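Local coordinates for protein transcriptional regulator (Streptococcus pneumoniae, PDB 2GNP) that probably regulates transcription in response to a sugar or sugar-phosphate effector, which its Rossmann-like putative sugar-binding domain would recognise, at residues Pro88-Pro93 / Ala122-Glu127; Phe63-Ser68 / Ile190-Phe195; Asn14-Lys19 / Glu23-Ile28; Ser235-Val240 / Asn247-Asp252. All coordinates share one frame; numbering follows the deposited sequence.

Interaction 1: Pro88-Pro93 / Ala122-Glu127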
loop_
_atom_site.group_PDB
_atom_site.type_symbol
_atom_site.label_atom_id
_atom_site.label_comp_id
_atom_site.label_asym_id
_atom_site.label_seq_id
_atom_site.Cartn_x
_atom_site.Cartn_y
_atom_site.Cartn_z
ATOM N N PRO A 88 10.563 -4.647 -4.505
ATOM C CA PRO A 88 10.116 -3.593 -3.581
ATOM C C PRO A 88 9.508 -2.457 -4.380
ATOM O O PRO A 88 10.063 -2.067 -5.434
ATOM C CB PRO A 88 11.442 -3.122 -2.908
ATOM C CG PRO A 88 12.553 -3.332 -4.024
ATOM C CD PRO A 88 11.989 -4.615 -4.819
ATOM N N LEU A 89 8.387 -1.936 -3.892
ATOM C CA LEU A 89 7.761 -0.738 -4.471
ATOM C C LEU A 89 8.381 0.534 -3.846
ATOM O O LEU A 89 8.357 1.624 -4.460
ATOM C CB LEU A 89 6.269 -0.711 -4.245
ATOM C CG LEU A 89 5.532 -1.867 -4.979
ATOM C CD1 LEU A 89 4.125 -1.866 -4.373
ATOM C CD2 LEU A 89 5.542 -1.634 -6.518
ATOM N N ALA A 90 8.871 0.395 -2.642
ATOM C CA ALA A 90 9.358 1.502 -1.845
ATOM C C ALA A 90 9.951 0.896 -0.567
ATOM O O ALA A 90 9.428 -0.119 -0.054
ATOM C CB ALA A 90 8.191 2.449 -1.500
ATOM N N GLY A 91 10.994 1.542 -0.066
ATOM C CA GLY A 91 11.564 1.163 1.227
ATOM C C GLY A 91 10.656 1.842 2.248
ATOM O O GLY A 91 9.957 2.822 1.948
ATOM N N GLY A 92 10.609 1.337 3.452
ATOM C CA GLY A 92 9.781 2.067 4.390
ATOM C C GLY A 92 10.648 3.091 5.067
ATOM O O GLY A 92 11.791 3.302 4.676
ATOM N N PRO A 93 10.123 3.721 6.117
ATOM C CA PRO A 93 11.007 4.555 6.925
ATOM C C PRO A 93 11.900 3.717 7.862
ATOM O O PRO A 93 11.822 2.496 7.878
ATOM C CB PRO A 93 10.030 5.438 7.716
ATOM C CG PRO A 93 8.839 4.635 7.842
ATOM C CD PRO A 93 8.750 3.701 6.640
ATOM N N ALA A 122 18.504 1.341 -1.388
ATOM C CA ALA A 122 18.553 2.819 -1.190
ATOM C C ALA A 122 17.549 3.259 -0.159
ATOM O O ALA A 122 16.458 2.672 -0.061
ATOM C CB ALA A 122 18.281 3.543 -2.499
ATOM N N THR A 123 17.926 4.311 0.585
ATOM C CA THR A 123 17.056 5.002 1.538
ATOM C C THR A 123 15.893 5.678 0.807
ATOM O O THR A 123 16.079 6.253 -0.282
ATOM C CB THR A 123 17.897 6.108 2.254
ATOM O OG1 THR A 123 18.991 5.476 2.950
ATOM C CG2 THR A 123 17.083 6.836 3.238
ATOM N N ILE A 124 14.712 5.601 1.405
ATOM C CA ILE A 124 13.493 6.023 0.706
ATOM C C ILE A 124 13.507 7.523 0.313
ATOM O O ILE A 124 13.086 7.860 -0.776
ATOM C CB ILE A 124 12.223 5.639 1.543
ATOM C CG1 ILE A 124 10.916 6.100 0.871
ATOM C CG2 ILE A 124 12.323 6.173 2.947
ATOM C CD1 ILE A 124 10.665 5.480 -0.499
ATOM N N VAL A 125 14.005 8.402 1.186
ATOM C CA VAL A 125 14.052 9.859 0.854
ATOM C C VAL A 125 15.525 10.327 0.839
ATOM O O VAL A 125 16.242 10.187 1.852
ATOM C CB VAL A 125 13.273 10.727 1.911
ATOM C CG1 VAL A 125 13.473 12.240 1.614
ATOM C CG2 VAL A 125 11.768 10.355 1.949
ATOM N N GLN A 126 15.950 10.873 -0.309
ATOM C CA GLN A 126 17.313 11.349 -0.465
ATOM C C GLN A 126 17.297 12.842 -0.093
ATOM O O GLN A 126 16.220 13.485 -0.082
ATOM C CB GLN A 126 17.800 11.159 -1.905
ATOM C CG GLN A 126 17.752 9.715 -2.407
ATOM C CD GLN A 126 18.798 8.864 -1.733
ATOM O OE1 GLN A 126 18.526 7.724 -1.290
ATOM N NE2 GLN A 126 20.033 9.402 -1.635
ATOM N N GLU A 127 18.499 13.351 0.208
ATOM C CA GLU A 127 18.764 14.772 0.531
ATOM C C GLU A 127 18.317 15.773 -0.537
ATOM O O GLU A 127 17.793 16.849 -0.223
ATOM C CB GLU A 127 20.269 14.914 0.851
ATOM C CG GLU A 127 20.671 14.184 2.167
ATOM C CD GLU A 127 22.109 13.670 2.196
ATOM O OE1 GLU A 127 22.960 14.371 2.787
ATOM O OE2 GLU A 127 22.402 12.568 1.646
HETATM O O HOH W 1 13.205 3.203 -1.051
HETATM O O HOH W 2 14.339 3.670 3.783
#
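The branched side chain of Ile124 lies across the backbone of Gly91 and Gly92, and these two glycines bear no side chain that would keep it away from the peptide groups. Its CG2 methyl comes to 3.4 Å from Gly92 O, while CG1 sits 3.6 Å from Gly91 O. With CG1 anti to the backbone N (chi1 178°), the longer branch runs back along the loop, and its CD1 ends 4.0 Å from the small apolar methyl CB of Ala90. Gly91 O is buried under Ile124 with no polar partner in the model.

No direct hydrogen bond links the two loops, and water does the polar work instead. One water takes the N-H of Ile124 at 3.1 Å between Ile124 N and the oxygen, and donates to Gly92 O. A second accepts from Gly91 N and reaches Ala122 O only weakly. Ile124 also rests on Cys192. The segments lie at and after the ends of strands 85-88 and 116-117, parallel neighbours in the sheet. Loops after the C-terminal ends of neighbouring parallel strands are where Rossmann-like folds commonly bind ligands, consistent with a putative sugar-binding domain.

Interaction 2: Phe63-Ser68 / Ile190-Phe195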
loop_
_atom_site.group_PDB
_atom_site.type_symbol
_atom_site.label_atom_id
_atom_site.label_comp_id
_atom_site.label_asym_id
_atom_site.label_seq_id
_atom_site.Cartn_x
_atom_site.Cartn_y
_atom_site.Cartn_z
ATOM N N PHE A 63 5.872 -5.262 -3.528
ATOM C CA PHE A 63 5.327 -5.087 -2.166
ATOM C C PHE A 63 5.758 -3.727 -1.646
ATOM O O PHE A 63 6.896 -3.288 -1.947
ATOM C CB PHE A 63 5.924 -6.119 -1.209
ATOM C CG PHE A 63 4.992 -7.276 -0.957
ATOM C CD1 PHE A 63 4.670 -8.116 -1.997
ATOM C CD2 PHE A 63 4.359 -7.448 0.278
ATOM C CE1 PHE A 63 3.774 -9.172 -1.798
ATOM C CE2 PHE A 63 3.432 -8.508 0.492
ATOM C CZ PHE A 63 3.165 -9.362 -0.553
ATOM N N SER A 64 4.898 -3.104 -0.830
ATOM C CA SER A 64 5.352 -1.996 0.036
ATOM C C SER A 64 5.673 -2.586 1.440
ATOM O O SER A 64 6.191 -3.713 1.592
ATOM C CB SER A 64 4.353 -0.823 0.053
ATOM O OG SER A 64 4.921 0.327 0.605
ATOM N N TRP A 65 5.398 -1.795 2.475
ATOM C CA TRP A 65 5.966 -2.036 3.785
ATOM C C TRP A 65 4.800 -2.011 4.794
ATOM O O TRP A 65 3.682 -1.613 4.454
ATOM C CB TRP A 65 7.038 -0.935 4.100
ATOM C CG TRP A 65 6.452 0.483 4.213
ATOM C CD1 TRP A 65 6.134 1.358 3.213
ATOM C CD2 TRP A 65 6.093 1.122 5.431
ATOM N NE1 TRP A 65 5.583 2.514 3.743
ATOM C CE2 TRP A 65 5.561 2.389 5.110
ATOM C CE3 TRP A 65 6.177 0.747 6.766
ATOM C CZ2 TRP A 65 5.116 3.279 6.091
ATOM C CZ3 TRP A 65 5.737 1.626 7.748
ATOM C CH2 TRP A 65 5.227 2.884 7.406
ATOM N N GLY A 66 5.052 -2.473 6.014
ATOM C CA GLY A 66 4.066 -2.298 7.079
ATOM C C GLY A 66 3.311 -3.429 7.708
ATOM O O GLY A 66 3.377 -4.602 7.278
ATOM N N LYS A 67 2.580 -3.066 8.781
ATOM C CA LYS A 67 1.865 -4.071 9.600
ATOM C C LYS A 67 0.806 -4.863 8.876
ATOM O O LYS A 67 0.767 -6.075 9.017
ATOM C CB LYS A 67 1.244 -3.458 10.881
ATOM C CG LYS A 67 0.488 -4.474 11.785
ATOM C CD LYS A 67 -0.189 -3.710 12.979
ATOM C CE LYS A 67 -0.904 -4.621 13.973
ATOM N NZ LYS A 67 -2.155 -5.243 13.449
ATOM N N SER A 68 -0.089 -4.192 8.133
ATOM C CA SER A 68 -1.130 -4.904 7.390
ATOM C C SER A 68 -0.529 -5.971 6.466
ATOM O O SER A 68 -1.025 -7.098 6.387
ATOM C CB SER A 68 -1.968 -3.924 6.531
ATOM O OG SER A 68 -2.852 -3.146 7.354
ATOM N N ILE A 190 0.989 6.420 0.202
ATOM C CA ILE A 190 0.969 5.080 -0.383
ATOM C C ILE A 190 2.282 4.941 -1.116
ATOM O O ILE A 190 2.721 5.856 -1.812
ATOM C CB ILE A 190 -0.303 4.918 -1.285
ATOM C CG1 ILE A 190 -0.547 3.448 -1.679
ATOM C CG2 ILE A 190 -0.274 5.879 -2.572
ATOM C CD1 ILE A 190 -1.959 3.233 -2.375
ATOM N N CYS A 191 2.959 3.793 -0.958
ATOM C CA CYS A 191 4.288 3.603 -1.549
ATOM C C CYS A 191 5.247 4.767 -1.203
ATOM O O CYS A 191 6.078 5.126 -2.010
ATOM C CB CYS A 191 4.228 3.422 -3.052
ATOM S SG CYS A 191 3.401 1.858 -3.477
ATOM N N CYS A 192 5.070 5.315 -0.017
ATOM C CA CYS A 192 5.897 6.381 0.518
ATOM C C CYS A 192 5.764 7.713 -0.226
ATOM O O CYS A 192 6.646 8.576 -0.113
ATOM C CB CYS A 192 7.371 5.879 0.586
ATOM S SG CYS A 192 7.526 4.427 1.688
ATOM N N ARG A 193 4.663 7.882 -0.944
ATOM C CA ARG A 193 4.303 9.152 -1.617
ATOM C C ARG A 193 3.104 9.743 -0.948
ATOM O O ARG A 193 2.151 9.027 -0.625
ATOM C CB ARG A 193 4.143 9.000 -3.107
ATOM C CG ARG A 193 5.522 8.595 -3.714
ATOM C CD ARG A 193 5.315 8.316 -5.195
ATOM N NE ARG A 193 6.563 7.941 -5.872
ATOM C CZ ARG A 193 7.550 8.789 -6.136
ATOM N NH1 ARG A 193 7.425 10.090 -5.769
ATOM N NH2 ARG A 193 8.680 8.369 -6.745
ATOM N N PHE A 194 3.190 11.052 -0.719
ATOM C CA PHE A 194 2.243 11.780 0.125
ATOM C C PHE A 194 1.254 12.482 -0.750
ATOM O O PHE A 194 1.649 13.152 -1.708
ATOM C CB PHE A 194 3.025 12.752 1.043
ATOM C CG PHE A 194 3.865 11.996 2.065
ATOM C CD1 PHE A 194 3.291 11.626 3.270
ATOM C CD2 PHE A 194 5.168 11.579 1.774
ATOM C CE1 PHE A 194 4.006 10.890 4.187
ATOM C CE2 PHE A 194 5.889 10.789 2.717
ATOM C CZ PHE A 194 5.299 10.479 3.913
ATOM N N PHE A 195 -0.017 12.365 -0.390
ATOM C CA PHE A 195 -1.069 12.985 -1.220
ATOM C C PHE A 195 -2.071 13.776 -0.399
ATOM O O PHE A 195 -2.205 13.581 0.819
ATOM C CB PHE A 195 -1.786 11.928 -2.047
ATOM C CG PHE A 195 -2.247 10.731 -1.236
ATOM C CD1 PHE A 195 -1.573 9.504 -1.328
ATOM C CD2 PHE A 195 -3.311 10.848 -0.347
ATOM C CE1 PHE A 195 -2.022 8.371 -0.583
ATOM C CE2 PHE A 195 -3.745 9.757 0.402
ATOM C CZ PHE A 195 -3.069 8.510 0.289
HETATM O O HOH W 3 2.273 1.956 1.052
#
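A tight beta hairpin meets the loop that leads from strand 60-63 into helix 67-75 of this Rossmann-like domain. The hairpin is turned by a type I' beta turn from Ile190 to Arg193, closed by Arg193 N to Ile190 O at 2.9 Å and its reciprocal bond, Ile190 N to Arg193 O. Cys191 and Cys192 occupy the two central positions, both with positive phi, which such a turn requires.

Cys192 presents its sulfur to the pyrrole side of Trp65, with SG 3.4 Å from NE1 and 3.7 Å from CD1. This is a sulfur-aromatic contact in which SG lies 55° off the ring normal, an oblique approach. The Trp65 torsion (chi1 65°) sets CG between the backbone N and the carbonyl carbon, and the indole thereby swings nearer the hairpin than its CB direction suggests.

Beside this pair, Ser64 OG shares a water with Cys191 N, which donates to it at 2.8 Å from N to the water oxygen. Ile96 also packs on Trp65. The chemistry implies a join made by a polarisable sulfur beside an aromatic ring and by a bridging water, without direct hydrogen bonds.

Interaction 3: Asn14-Lys19 / Glu23-Ile28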
loop_
_atom_site.group_PDB
_atom_site.type_symbol
_atom_site.label_atom_id
_atom_site.label_comp_id
_atom_site.label_asym_id
_atom_site.label_seq_id
_atom_site.Cartn_x
_atom_site.Cartn_y
_atom_site.Cartn_z
ATOM N N ASN A 14 -20.951 -3.561 -4.013
ATOM C CA ASN A 14 -21.200 -3.156 -5.414
ATOM C C ASN A 14 -21.444 -1.664 -5.509
ATOM O O ASN A 14 -20.998 -1.012 -6.464
ATOM C CB ASN A 14 -22.398 -3.921 -6.010
ATOM C CG ASN A 14 -22.069 -5.390 -6.260
ATOM O OD1 ASN A 14 -20.902 -5.745 -6.462
ATOM N ND2 ASN A 14 -23.085 -6.260 -6.209
ATOM N N TYR A 15 -22.148 -1.139 -4.520
ATOM C CA TYR A 15 -22.377 0.287 -4.378
ATOM C C TYR A 15 -21.067 1.091 -4.344
ATOM O O TYR A 15 -20.897 2.085 -5.099
ATOM C CB TYR A 15 -23.226 0.573 -3.137
ATOM C CG TYR A 15 -23.425 2.020 -2.843
ATOM C CD1 TYR A 15 -22.601 2.688 -1.903
ATOM C CD2 TYR A 15 -24.471 2.739 -3.452
ATOM C CE1 TYR A 15 -22.789 4.024 -1.595
ATOM C CE2 TYR A 15 -24.679 4.069 -3.133
ATOM C CZ TYR A 15 -23.832 4.714 -2.217
ATOM O OH TYR A 15 -24.014 6.035 -1.891
ATOM N N VAL A 16 -20.121 0.632 -3.523
ATOM C CA VAL A 16 -18.869 1.355 -3.333
ATOM C C VAL A 16 -18.013 1.140 -4.597
ATOM O O VAL A 16 -17.348 2.069 -5.076
ATOM C CB VAL A 16 -18.118 0.824 -2.054
ATOM C CG1 VAL A 16 -16.629 1.357 -2.012
ATOM C CG2 VAL A 16 -18.876 1.144 -0.776
ATOM N N LYS A 17 -17.989 -0.066 -5.159
ATOM C CA LYS A 17 -17.236 -0.294 -6.423
ATOM C C LYS A 17 -17.716 0.632 -7.550
ATOM O O LYS A 17 -16.908 1.211 -8.267
ATOM C CB LYS A 17 -17.278 -1.724 -6.880
ATOM C CG LYS A 17 -16.425 -2.603 -6.020
ATOM C CD LYS A 17 -16.388 -3.982 -6.582
ATOM C CE LYS A 17 -17.686 -4.665 -6.377
ATOM N NZ LYS A 17 -17.648 -6.148 -6.734
ATOM N N GLU A 18 -19.028 0.706 -7.752
ATOM C CA GLU A 18 -19.554 1.566 -8.823
ATOM C C GLU A 18 -19.297 3.060 -8.485
ATOM O O GLU A 18 -18.964 3.873 -9.388
ATOM C CB GLU A 18 -21.031 1.249 -9.019
ATOM C CG GLU A 18 -21.607 1.758 -10.342
ATOM C CD GLU A 18 -21.874 3.254 -10.297
ATOM O OE1 GLU A 18 -21.787 3.866 -11.393
ATOM O OE2 GLU A 18 -22.150 3.814 -9.176
ATOM N N LYS A 19 -19.378 3.411 -7.210
ATOM C CA LYS A 19 -19.226 4.825 -6.793
ATOM C C LYS A 19 -17.833 5.358 -7.163
ATOM O O LYS A 19 -17.699 6.488 -7.642
ATOM C CB LYS A 19 -19.564 5.054 -5.312
ATOM C CG LYS A 19 -19.491 6.527 -4.857
ATOM C CD LYS A 19 -19.855 6.678 -3.398
ATOM C CE LYS A 19 -19.924 8.115 -2.904
ATOM N NZ LYS A 19 -21.153 8.798 -3.482
ATOM N N GLU A 23 -12.339 -1.699 -9.150
ATOM C CA GLU A 23 -12.537 -3.019 -9.744
ATOM C C GLU A 23 -12.930 -4.159 -8.784
ATOM O O GLU A 23 -13.816 -4.948 -9.095
ATOM C CB GLU A 23 -11.302 -3.365 -10.591
ATOM C CG GLU A 23 -11.326 -4.717 -11.199
ATOM C CD GLU A 23 -10.138 -4.956 -12.180
ATOM O OE1 GLU A 23 -9.729 -4.020 -12.939
ATOM O OE2 GLU A 23 -9.627 -6.097 -12.194
ATOM N N SER A 24 -12.278 -4.224 -7.632
ATOM C CA SER A 24 -12.498 -5.293 -6.670
ATOM C C SER A 24 -12.488 -4.758 -5.274
ATOM O O SER A 24 -11.768 -3.824 -4.963
ATOM C CB SER A 24 -11.385 -6.340 -6.741
ATOM O OG SER A 24 -11.305 -6.899 -8.025
ATOM N N LEU A 25 -13.294 -5.376 -4.425
ATOM C CA LEU A 25 -13.482 -4.913 -3.034
ATOM C C LEU A 25 -14.017 -6.007 -2.103
ATOM O O LEU A 25 -14.973 -6.670 -2.476
ATOM C CB LEU A 25 -14.519 -3.790 -3.001
ATOM C CG LEU A 25 -14.912 -3.235 -1.655
ATOM C CD1 LEU A 25 -13.773 -2.624 -0.872
ATOM C CD2 LEU A 25 -15.997 -2.184 -1.872
ATOM N N GLU A 26 -13.340 -6.211 -0.979
ATOM C CA GLU A 26 -13.876 -7.055 0.100
ATOM C C GLU A 26 -14.041 -6.193 1.313
ATOM O O GLU A 26 -13.085 -5.514 1.731
ATOM C CB GLU A 26 -12.986 -8.269 0.434
ATOM C CG GLU A 26 -12.999 -9.416 -0.622
ATOM C CD GLU A 26 -12.140 -9.127 -1.860
ATOM O OE1 GLU A 26 -11.131 -8.402 -1.723
ATOM O OE2 GLU A 26 -12.455 -9.677 -2.947
ATOM N N ILE A 27 -15.255 -6.196 1.896
ATOM C CA ILE A 27 -15.526 -5.455 3.131
ATOM C C ILE A 27 -15.727 -6.510 4.232
ATOM O O ILE A 27 -16.698 -7.283 4.184
ATOM C CB ILE A 27 -16.817 -4.543 3.025
ATOM C CG1 ILE A 27 -16.671 -3.491 1.901
ATOM C CG2 ILE A 27 -17.084 -3.877 4.336
ATOM C CD1 ILE A 27 -17.999 -2.858 1.537
ATOM N N ILE A 28 -14.806 -6.527 5.189
ATOM C CA ILE A 28 -14.933 -7.384 6.384
ATOM C C ILE A 28 -15.891 -6.778 7.399
ATOM O O ILE A 28 -15.711 -5.639 7.815
ATOM C CB ILE A 28 -13.547 -7.660 7.057
ATOM C CG1 ILE A 28 -12.684 -8.576 6.186
ATOM C CG2 ILE A 28 -13.696 -8.367 8.437
ATOM C CD1 ILE A 28 -12.198 -7.985 5.022
HETATM O O HOH W 4 -15.113 -7.275 -5.758
HETATM O O HOH W 5 -17.347 -7.187 -4.146
#
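This is a helix-on-strand contact at the border of the mixed sheet of the Rossmann-like domain, where helix 5-20 packs on strand 24-28, which follows it. Within the sheet, that strand pairs in parallel with strand 248-252. The helix and strand segments run roughly antiparallel, at 143° between their directions, as expected of two elements joined by a very short connection, and their axes approach to 8.5 Å.

The apolar part is carried by Val16 and Leu25, both buried. The Leu25 side chain meets Val16 at about a right angle, its CD2 coming 3.6 Å from Val16 CG1. A beta-branched valine is compact enough to sit close to the strand, while the longer leucine bridges the remaining gap. Leu25 also packs on Leu249 of the neighbouring strand, and Ile27, pointing to the same side, meets Met9 and Leu12 of the helix.

Lys17 serves in two ways. Its methylene chain lies against the strand, with CG 3.8 Å from Leu25 CB and CD 3.7 Å from Glu23 O, and a bend at chi3 (-72°) turns the amine away from the strand, back towards Asn14. There Lys17 NZ donates weakly to Asn14 OD1 and also donates to two waters. One of these accepts from Leu25 N, while the other, 2.8 Å from Lys17 NZ, donates to Leu25 O, so that both polar backbone atoms of Leu25 are water-linked to the one amine.

Interaction 4: Ser235-Val240 / Asn247-Asp252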
loop_
_atom_site.group_PDB
_atom_site.type_symbol
_atom_site.label_atom_id
_atom_site.label_comp_id
_atom_site.label_asym_id
_atom_site.label_seq_id
_atom_site.Cartn_x
_atom_site.Cartn_y
_atom_site.Cartn_z
ATOM N N SER A 235 -9.703 9.300 5.751
ATOM C CA SER A 235 -9.377 10.346 4.753
ATOM C C SER A 235 -8.396 9.811 3.690
ATOM O O SER A 235 -8.583 10.047 2.493
ATOM C CB SER A 235 -8.794 11.585 5.418
ATOM O OG SER A 235 -9.781 12.190 6.311
ATOM N N SER A 236 -7.422 9.021 4.145
ATOM C CA SER A 236 -6.406 8.459 3.236
ATOM C C SER A 236 -7.037 7.489 2.227
ATOM O O SER A 236 -6.756 7.525 1.001
ATOM C CB SER A 236 -5.276 7.746 3.988
ATOM O OG SER A 236 -4.773 8.582 5.011
ATOM N N ILE A 237 -7.910 6.620 2.720
ATOM C CA ILE A 237 -8.571 5.670 1.843
ATOM C C ILE A 237 -9.472 6.403 0.844
ATOM O O ILE A 237 -9.481 6.095 -0.355
ATOM C CB ILE A 237 -9.349 4.604 2.686
ATOM C CG1 ILE A 237 -8.338 3.720 3.503
ATOM C CG2 ILE A 237 -10.193 3.746 1.788
ATOM C CD1 ILE A 237 -9.031 2.884 4.546
ATOM N N LEU A 238 -10.157 7.441 1.313
ATOM C CA LEU A 238 -11.033 8.168 0.392
ATOM C C LEU A 238 -10.184 8.809 -0.742
ATOM O O LEU A 238 -10.568 8.794 -1.921
ATOM C CB LEU A 238 -11.778 9.220 1.193
ATOM C CG LEU A 238 -12.691 10.164 0.370
ATOM C CD1 LEU A 238 -13.741 9.381 -0.453
ATOM C CD2 LEU A 238 -13.332 11.124 1.349
ATOM N N SER A 239 -9.004 9.304 -0.387
ATOM C CA SER A 239 -8.076 9.925 -1.389
ATOM C C SER A 239 -7.679 8.908 -2.447
ATOM O O SER A 239 -7.770 9.138 -3.660
ATOM C CB SER A 239 -6.802 10.441 -0.766
ATOM O OG SER A 239 -7.027 11.508 0.129
ATOM N N VAL A 240 -7.264 7.744 -1.958
ATOM C CA VAL A 240 -6.827 6.647 -2.853
ATOM C C VAL A 240 -7.974 6.222 -3.771
ATOM O O VAL A 240 -7.765 5.989 -4.980
ATOM C CB VAL A 240 -6.346 5.489 -1.931
ATOM C CG1 VAL A 240 -6.200 4.268 -2.729
ATOM C CG2 VAL A 240 -4.986 5.933 -1.243
ATOM N N ASN A 247 -6.711 -0.574 -7.509
ATOM C CA ASN A 247 -7.959 -1.128 -8.085
ATOM C C ASN A 247 -8.584 -2.236 -7.283
ATOM O O ASN A 247 -9.563 -2.805 -7.729
ATOM C CB ASN A 247 -7.819 -1.498 -9.574
ATOM C CG ASN A 247 -6.754 -2.501 -9.830
ATOM O OD1 ASN A 247 -6.488 -3.365 -8.992
ATOM N ND2 ASN A 247 -6.036 -2.333 -10.966
ATOM N N HIS A 248 -7.996 -2.573 -6.129
ATOM C CA HIS A 248 -8.560 -3.603 -5.243
ATOM C C HIS A 248 -8.307 -3.231 -3.808
ATOM O O HIS A 248 -7.145 -3.022 -3.399
ATOM C CB HIS A 248 -7.895 -4.932 -5.555
ATOM C CG HIS A 248 -8.578 -6.138 -4.938
ATOM N ND1 HIS A 248 -8.421 -7.409 -5.461
ATOM C CD2 HIS A 248 -9.388 -6.268 -3.857
ATOM C CE1 HIS A 248 -9.112 -8.275 -4.729
ATOM N NE2 HIS A 248 -9.719 -7.611 -3.756
ATOM N N LEU A 249 -9.388 -3.116 -3.048
ATOM C CA LEU A 249 -9.273 -2.680 -1.674
ATOM C C LEU A 249 -9.888 -3.746 -0.767
ATOM O O LEU A 249 -10.866 -4.342 -1.114
ATOM C CB LEU A 249 -10.000 -1.318 -1.479
ATOM C CG LEU A 249 -10.069 -0.772 -0.021
ATOM C CD1 LEU A 249 -8.704 -0.448 0.590
ATOM C CD2 LEU A 249 -11.046 0.432 0.147
ATOM N N ILE A 250 -9.190 -4.047 0.331
ATOM C CA ILE A 250 -9.737 -4.831 1.436
ATOM C C ILE A 250 -9.755 -3.913 2.678
ATOM O O ILE A 250 -8.725 -3.378 3.119
ATOM C CB ILE A 250 -8.900 -6.031 1.687
ATOM C CG1 ILE A 250 -8.858 -6.868 0.398
ATOM C CG2 ILE A 250 -9.569 -6.854 2.812
ATOM C CD1 ILE A 250 -8.184 -8.262 0.543
ATOM N N THR A 251 -10.949 -3.731 3.242
ATOM C CA THR A 251 -11.098 -2.894 4.443
ATOM C C THR A 251 -12.271 -3.464 5.240
ATOM O O THR A 251 -12.793 -4.524 4.899
ATOM C CB THR A 251 -11.370 -1.427 4.082
ATOM O OG1 THR A 251 -11.240 -0.558 5.210
ATOM C CG2 THR A 251 -12.772 -1.284 3.463
ATOM N N ASP A 252 -12.591 -2.837 6.355
ATOM C CA ASP A 252 -13.742 -3.309 7.185
ATOM C C ASP A 252 -14.984 -2.430 6.959
ATOM O O ASP A 252 -14.889 -1.347 6.371
ATOM C CB ASP A 252 -13.390 -3.504 8.671
ATOM C CG ASP A 252 -13.011 -2.219 9.390
ATOM O OD1 ASP A 252 -13.024 -1.126 8.778
ATOM O OD2 ASP A 252 -12.682 -2.280 10.602
#
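Apolar contact comes first, and Ile237 supplies the helix side of it. Its CG2 methyl sits 3.8 Å from CD2 of Leu249, the two side chains crossing at about a right angle. CG2 is anti to the backbone N, while CG1 (chi1 -66°) lies beside that N and carries CD1 along the strand to 4.1 Å from Thr251 OG1. Leucine and isoleucine suit the buried gap between helix and sheet, where the segments come no nearer than 9.1 Å between the CA atoms of Ile237 and Leu249. Leu249 also packs on Leu25 of the adjacent strand 24-28.

These elements belong to the beta-alpha-beta unit of strand 223-227, helix 234-242 and strand 248-252, whose two strands are parallel neighbours in the sheet, as in Rossmann-like folds.

Hydrogen bonds do not cross this interface, and the polar groups nearby are paired with other partners. Thr251 OG1 hydrogen-bonds to Ala228 O, so its polar need is met although it faces the methyl Ile237 CD1. At the strand's end Asp252 takes the N-cap of helix 253-264, its side chain capping a backbone N just beyond.

From the N terminus, interaction 3 closes first, a short helix-to-strand return that lays helix 5-20 on strand 24-28. The chain then opens interaction 2 at 63-68, which is not completed until 190-195. Interaction 1 (88-93 with 122-127) opens and closes within that long excursion, and the two touch where Ile124 packs on Cys192 and Leu89 N probably bonds to Phe63 O. Interaction 4 follows in series, and none of the four cross. Interaction 4 joins interaction 2 through Phe195 against Ser239 and Val240, and interaction 3 through neighbouring parallel strands, and contacts 2, 3 and 4 reach one sheet, while interaction 1 lies across the chain's centre from 3 and 4.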